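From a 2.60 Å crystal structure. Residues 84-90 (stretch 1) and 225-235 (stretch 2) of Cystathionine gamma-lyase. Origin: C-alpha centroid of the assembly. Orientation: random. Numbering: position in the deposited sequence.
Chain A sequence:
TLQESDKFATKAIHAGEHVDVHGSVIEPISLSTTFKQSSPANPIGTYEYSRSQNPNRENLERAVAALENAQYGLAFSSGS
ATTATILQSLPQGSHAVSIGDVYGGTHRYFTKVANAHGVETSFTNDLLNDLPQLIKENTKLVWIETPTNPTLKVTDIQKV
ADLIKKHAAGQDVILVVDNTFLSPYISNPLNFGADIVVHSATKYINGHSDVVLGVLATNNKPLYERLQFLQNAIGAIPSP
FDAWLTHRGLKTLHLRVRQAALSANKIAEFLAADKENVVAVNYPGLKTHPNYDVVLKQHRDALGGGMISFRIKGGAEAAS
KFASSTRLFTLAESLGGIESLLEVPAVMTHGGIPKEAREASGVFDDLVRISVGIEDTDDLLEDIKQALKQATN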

ATOM      1  N   ALA A  84      14.193   1.927 -23.410  1.00 33.77           N
ATOM      2  CA  ALA A  84      15.543   1.433 -23.192  1.00 36.09           C
ATOM      3  C   ALA A  84      15.711  -0.017 -23.573  1.00 35.40           C
ATOM      4  O   ALA A  84      16.698  -0.381 -24.208  1.00 40.72           O
ATOM      5  N   THR A  85      14.763  -0.847 -23.169  1.00 34.78           N
ATOM      6  CA  THR A  85      14.831  -2.257 -23.479  1.00 38.34           C
ATOM      7  C   THR A  85      14.760  -2.413 -24.994  1.00 38.81           C
ATOM      8  O   THR A  85      15.437  -3.263 -25.568  1.00 35.07           O
ATOM      9  N   ILE A  86      13.959  -1.574 -25.641  1.00 36.98           N
ATOM     10  CA  ILE A  86      13.831  -1.656 -27.081  1.00 38.98           C
ATOM     11  C   ILE A  86      15.141  -1.261 -27.782  1.00 43.63           C
ATOM     12  O   ILE A  86      15.556  -1.904 -28.750  1.00 47.28           O
ATOM     13  N   LEU A  87      15.802  -0.220 -27.302  1.00 39.35           N
ATOM     14  CA  LEU A  87      17.035   0.173 -27.931  1.00 40.15           C
ATOM     15  C   LEU A  87      18.178  -0.812 -27.684  1.00 48.12           C
ATOM     16  O   LEU A  87      19.046  -0.983 -28.534  1.00 57.95           O
ATOM     17  N   GLN A  88      18.199  -1.468 -26.529  1.00 55.37           N
ATOM     18  CA  GLN A  88      19.288  -2.393 -26.242  1.00 53.07           C
ATOM     19  C   GLN A  88      19.031  -3.754 -26.863  1.00 54.01           C
ATOM     20  O   GLN A  88      19.899  -4.620 -26.835  1.00 57.54           O
ATOM     21  N   SER A  89      17.841  -3.941 -27.422  1.00 51.53           N
ATOM     22  CA  SER A  89      17.502  -5.197 -28.070  1.00 54.83           C
ATOM     23  C   SER A  89      18.014  -5.086 -29.503  1.00 59.77           C
ATOM     24  O   SER A  89      18.020  -6.070 -30.256  1.00 66.11           O
ATOM     25  N   LEU A  90      18.450  -3.886 -29.877  1.00 55.17           N
ATOM     26  CA  LEU A  90      18.972  -3.680 -31.221  1.00 57.33           C
ATOM     27  C   LEU A  90      20.357  -4.306 -31.385  1.00 60.84           C
ATOM     28  O   LEU A  90      21.081  -4.517 -30.410  1.00 60.58           O
ATOM     29  N   GLU A 225       9.577 -12.101 -27.372  1.00 55.50           N
ATOM     30  CA  GLU A 225      10.405 -13.008 -26.552  1.00 46.34           C
ATOM     31  C   GLU A 225      11.836 -12.535 -26.298  1.00 38.00           C
ATOM     32  O   GLU A 225      12.436 -12.869 -25.287  1.00 38.62           O
ATOM     33  N   ARG A 226      12.393 -11.791 -27.238  1.00 40.95           N
ATOM     34  CA  ARG A 226      13.724 -11.227 -27.070  1.00 47.31           C
ATOM     35  C   ARG A 226      13.543 -10.156 -25.985  1.00 52.73           C
ATOM     36  O   ARG A 226      14.175 -10.210 -24.922  1.00 49.55           O
ATOM     37  N   LEU A 227      12.645  -9.204 -26.268  1.00 52.01           N
ATOM     38  CA  LEU A 227      12.321  -8.099 -25.367  1.00 48.87           C
ATOM     39  C   LEU A 227      11.985  -8.556 -23.935  1.00 52.10           C
ATOM     40  O   LEU A 227      12.362  -7.897 -22.966  1.00 54.74           O
ATOM     41  N   GLN A 228      11.271  -9.666 -23.782  1.00 48.98           N
ATOM     42  CA  GLN A 228      10.973 -10.149 -22.437  1.00 46.89           C
ATOM     43  C   GLN A 228      12.277 -10.683 -21.837  1.00 53.80           C
ATOM     44  O   GLN A 228      12.462 -10.663 -20.608  1.00 52.69           O
ATOM     45  N   PHE A 229      13.180 -11.165 -22.704  1.00 51.39           N
ATOM     46  CA  PHE A 229      14.445 -11.692 -22.219  1.00 48.70           C
ATOM     47  C   PHE A 229      15.139 -10.531 -21.536  1.00 47.99           C
ATOM     48  O   PHE A 229      15.274 -10.534 -20.327  1.00 49.83           O
ATOM     49  N   LEU A 230      15.553  -9.530 -22.308  1.00 49.06           N
ATOM     50  CA  LEU A 230      16.212  -8.351 -21.738  1.00 51.62           C
ATOM     51  C   LEU A 230      15.540  -7.951 -20.417  1.00 54.81           C
ATOM     52  O   LEU A 230      16.220  -7.667 -19.420  1.00 52.68           O
ATOM     53  N   GLN A 231      14.205  -7.957 -20.418  1.00 52.56           N
ATOM     54  CA  GLN A 231      13.414  -7.591 -19.244  1.00 54.72           C
ATOM     55  C   GLN A 231      13.841  -8.407 -18.039  1.00 58.42           C
ATOM     56  O   GLN A 231      14.249  -7.860 -17.012  1.00 59.25           O
ATOM     57  N   ASN A 232      13.750  -9.725 -18.171  1.00 59.07           N
ATOM     58  CA  ASN A 232      14.109 -10.603 -17.077  1.00 54.88           C
ATOM     59  C   ASN A 232      15.567 -10.444 -16.665  1.00 53.18           C
ATOM     60  O   ASN A 232      15.899 -10.533 -15.489  1.00 58.04           O
ATOM     61  N   ALA A 233      16.432 -10.175 -17.632  1.00 54.14           N
ATOM     62  CA  ALA A 233      17.866 -10.066 -17.366  1.00 58.54           C
ATOM     63  C   ALA A 233      18.365  -8.721 -16.882  1.00 57.32           C
ATOM     64  O   ALA A 233      19.345  -8.666 -16.141  1.00 59.98           O
ATOM     65  N   ILE A 234      17.735  -7.636 -17.318  1.00 54.98           N
ATOM     66  CA  ILE A 234      18.174  -6.315 -16.871  1.00 53.43           C
ATOM     67  C   ILE A 234      17.432  -5.955 -15.587  1.00 55.07           C
ATOM     68  O   ILE A 234      17.916  -5.162 -14.789  1.00 60.84           O
ATOM     69  N   GLY A 235      16.246  -6.534 -15.408  1.00 55.24           N
ATOM     70  CA  GLY A 235      15.449  -6.288 -14.215  1.00 51.39           C
ATOM     71  C   GLY A 235      14.707  -4.961 -14.062  1.00 51.17           C
ATOM     72  O   GLY A 235      14.210  -4.652 -12.983  1.00 50.48           O
TER

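The axes of the helix of stretch 1 and helix 225-234 approach to 9.5 Å at 112°, and the contact buries 399 Å² without a hydrogen bond across it; van der Waals packing, partly against backbone atoms, makes the contact. From stretch 2, Leu 230 (m, t) and Ile 234 (p, t) point toward stretch 1; Leu 227 points sideways but its end comes nearer, with chi1 -118° and chi2 33° both between wells.

Thr 85 points toward stretch 2 and sits as a knob among Leu 227, Leu 230, Gln 231 and Ile 234. Its m rotamer (chi1 -56°) places CG2 4.0 Å from Leu 227 CD1 and 3.6 Å from Leu 230 CB, while OG1, hydrogen-bonded elsewhere in the structure, lies 3.5 Å from Ile 234 CD1. Thr 85 O is 3.2 Å from Leu 230 CD1. Ile 86 (m, t) directs CA-to-CB away; its CA lies 4.0 Å from Leu 227 CD1, and its CG1 is 4.4 Å from Leu 227 CD2.

Gln 88 (p, t) points toward the partner. Its CG is 3.6 Å from Leu 230 CD1, and its OE1 reaches 3.2 Å from Ile 234 CG2, a methyl group.

Ser 89, chi1 p, points toward stretch 2, but OG donates to Ile 86 O at 2.8 Å. Its CB meets Leu 227 CD1 at 3.5 Å and Leu 230 CD1 at 3.3 Å. Arg 226 NH2 stays 3.9 Å from Ser 89 O, not hydrogen-bonded.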

ATOM      1  CB  ALA A  84      15.956   1.636 -21.734  1.00 29.48           C
ATOM      2  CB  THR A  85      13.678  -3.003 -22.804  1.00 40.01           C
ATOM      3  OG1 THR A  85      13.741  -2.728 -21.404  1.00 40.32           O
ATOM      4  CG2 THR A  85      13.770  -4.529 -23.044  1.00 37.59           C
ATOM      5  CB  ILE A  86      12.693  -0.762 -27.604  1.00 35.61           C
ATOM      6  CG1 ILE A  86      11.359  -1.165 -26.972  1.00 28.34           C
ATOM      7  CG2 ILE A  86      12.593  -0.904 -29.121  1.00 37.04           C
ATOM      8  CD1 ILE A  86      10.128  -0.359 -27.527  1.00 26.23           C
ATOM      9  CB  LEU A  87      17.434   1.560 -27.461  1.00 36.41           C
ATOM     10  CG  LEU A  87      16.489   2.672 -27.906  1.00 42.31           C
ATOM     11  CD1 LEU A  87      16.851   3.960 -27.201  1.00 45.53           C
ATOM     12  CD2 LEU A  87      16.573   2.870 -29.398  1.00 41.40           C
ATOM     13  CB  GLN A  88      19.513  -2.514 -24.726  1.00 55.48           C
ATOM     14  CG  GLN A  88      18.472  -3.314 -23.960  1.00 61.66           C
ATOM     15  CD  GLN A  88      18.417  -2.941 -22.468  1.00 70.00           C
ATOM     16  OE1 GLN A  88      17.803  -3.649 -21.658  1.00 70.00           O
ATOM     17  NE2 GLN A  88      19.046  -1.818 -22.104  1.00 70.00           N
ATOM     18  CB  SER A  89      15.979  -5.445 -28.073  1.00 52.99           C
ATOM     19  OG  SER A  89      15.294  -4.666 -29.051  1.00 47.15           O
ATOM     20  CB  LEU A  90      19.055  -2.185 -31.563  1.00 47.94           C
ATOM     21  CG  LEU A  90      17.768  -1.394 -31.785  1.00 39.20           C
ATOM     22  CD1 LEU A  90      18.144  -0.043 -32.337  1.00 36.63           C
ATOM     23  CD2 LEU A  90      16.833  -2.119 -32.719  1.00 31.78           C
ATOM     24  CB  GLU A 225      10.422 -14.395 -27.189  1.00 49.36           C
ATOM     25  CG  GLU A 225       9.099 -15.133 -27.080  1.00 53.15           C
ATOM     26  CD  GLU A 225       9.123 -16.440 -27.831  1.00 59.07           C
ATOM     27  OE1 GLU A 225      10.204 -17.059 -27.884  1.00 57.71           O
ATOM     28  OE2 GLU A 225       8.070 -16.849 -28.363  1.00 66.74           O
ATOM     29  CB  ARG A 226      14.187 -10.562 -28.371  1.00 49.46           C
ATOM     30  CG  ARG A 226      14.787 -11.510 -29.390  1.00 54.70           C
ATOM     31  CD  ARG A 226      14.642 -10.984 -30.814  1.00 61.87           C
ATOM     32  NE  ARG A 226      15.009  -9.579 -30.987  1.00 58.59           N
ATOM     33  CZ  ARG A 226      14.625  -8.850 -32.032  1.00 67.24           C
ATOM     34  NH1 ARG A 226      13.872  -9.401 -32.986  1.00 64.84           N
ATOM     35  NH2 ARG A 226      14.973  -7.567 -32.123  1.00 70.00           N
ATOM     36  CB  LEU A 227      11.160  -7.292 -25.962  1.00 52.76           C
ATOM     37  CG  LEU A 227      11.350  -5.806 -26.335  1.00 55.81           C
ATOM     38  CD1 LEU A 227      12.757  -5.508 -26.811  1.00 57.74           C
ATOM     39  CD2 LEU A 227      10.350  -5.450 -27.419  1.00 50.94           C
ATOM     40  CB  GLN A 228       9.937 -11.274 -22.474  1.00 46.43           C
ATOM     41  CG  GLN A 228       9.989 -12.205 -21.270  1.00 47.22           C
ATOM     42  CD  GLN A 228       9.029 -13.379 -21.391  1.00 55.43           C
ATOM     43  OE1 GLN A 228       7.842 -13.264 -21.098  1.00 57.86           O
ATOM     44  NE2 GLN A 228       9.543 -14.516 -21.840  1.00 61.76           N
ATOM     45  CB  PHE A 229      15.325 -12.254 -23.351  1.00 48.71           C
ATOM     46  CG  PHE A 229      16.668 -12.790 -22.868  1.00 49.21           C
ATOM     47  CD1 PHE A 229      16.801 -14.102 -22.425  1.00 47.75           C
ATOM     48  CD2 PHE A 229      17.788 -11.960 -22.812  1.00 47.69           C
ATOM     49  CE1 PHE A 229      18.025 -14.576 -21.932  1.00 46.63           C
ATOM     50  CE2 PHE A 229      19.009 -12.433 -22.318  1.00 46.90           C
ATOM     51  CZ  PHE A 229      19.125 -13.740 -21.878  1.00 40.15           C
ATOM     52  CB  LEU A 230      16.133  -7.170 -22.713  1.00 45.95           C
ATOM     53  CG  LEU A 230      17.049  -7.200 -23.935  1.00 44.98           C
ATOM     54  CD1 LEU A 230      16.603  -6.185 -24.941  1.00 40.48           C
ATOM     55  CD2 LEU A 230      18.480  -6.906 -23.507  1.00 47.39           C
ATOM     56  CB  GLN A 231      11.921  -7.829 -19.503  1.00 50.65           C
ATOM     57  CG  GLN A 231      10.993  -7.457 -18.347  1.00 45.79           C
ATOM     58  CD  GLN A 231       9.705  -8.261 -18.379  1.00 50.50           C
ATOM     59  OE1 GLN A 231       8.630  -7.753 -18.077  1.00 50.45           O
ATOM     60  NE2 GLN A 231       9.814  -9.539 -18.740  1.00 54.78           N
ATOM     61  CB  ASN A 232      13.842 -12.047 -17.475  1.00 54.31           C
ATOM     62  CG  ASN A 232      14.236 -13.017 -16.401  1.00 57.69           C
ATOM     63  OD1 ASN A 232      13.467 -13.270 -15.485  1.00 65.63           O
ATOM     64  ND2 ASN A 232      15.450 -13.561 -16.498  1.00 61.88           N
ATOM     65  CB  ALA A 233      18.686 -10.498 -18.623  1.00 57.67           C
ATOM     66  CB  ILE A 234      17.883  -5.227 -17.911  1.00 52.28           C
ATOM     67  CG1 ILE A 234      16.358  -5.088 -18.076  1.00 54.74           C
ATOM     68  CG2 ILE A 234      18.613  -5.550 -19.221  1.00 48.85           C
ATOM     69  CD1 ILE A 234      15.902  -3.868 -18.831  1.00 54.32           C
TER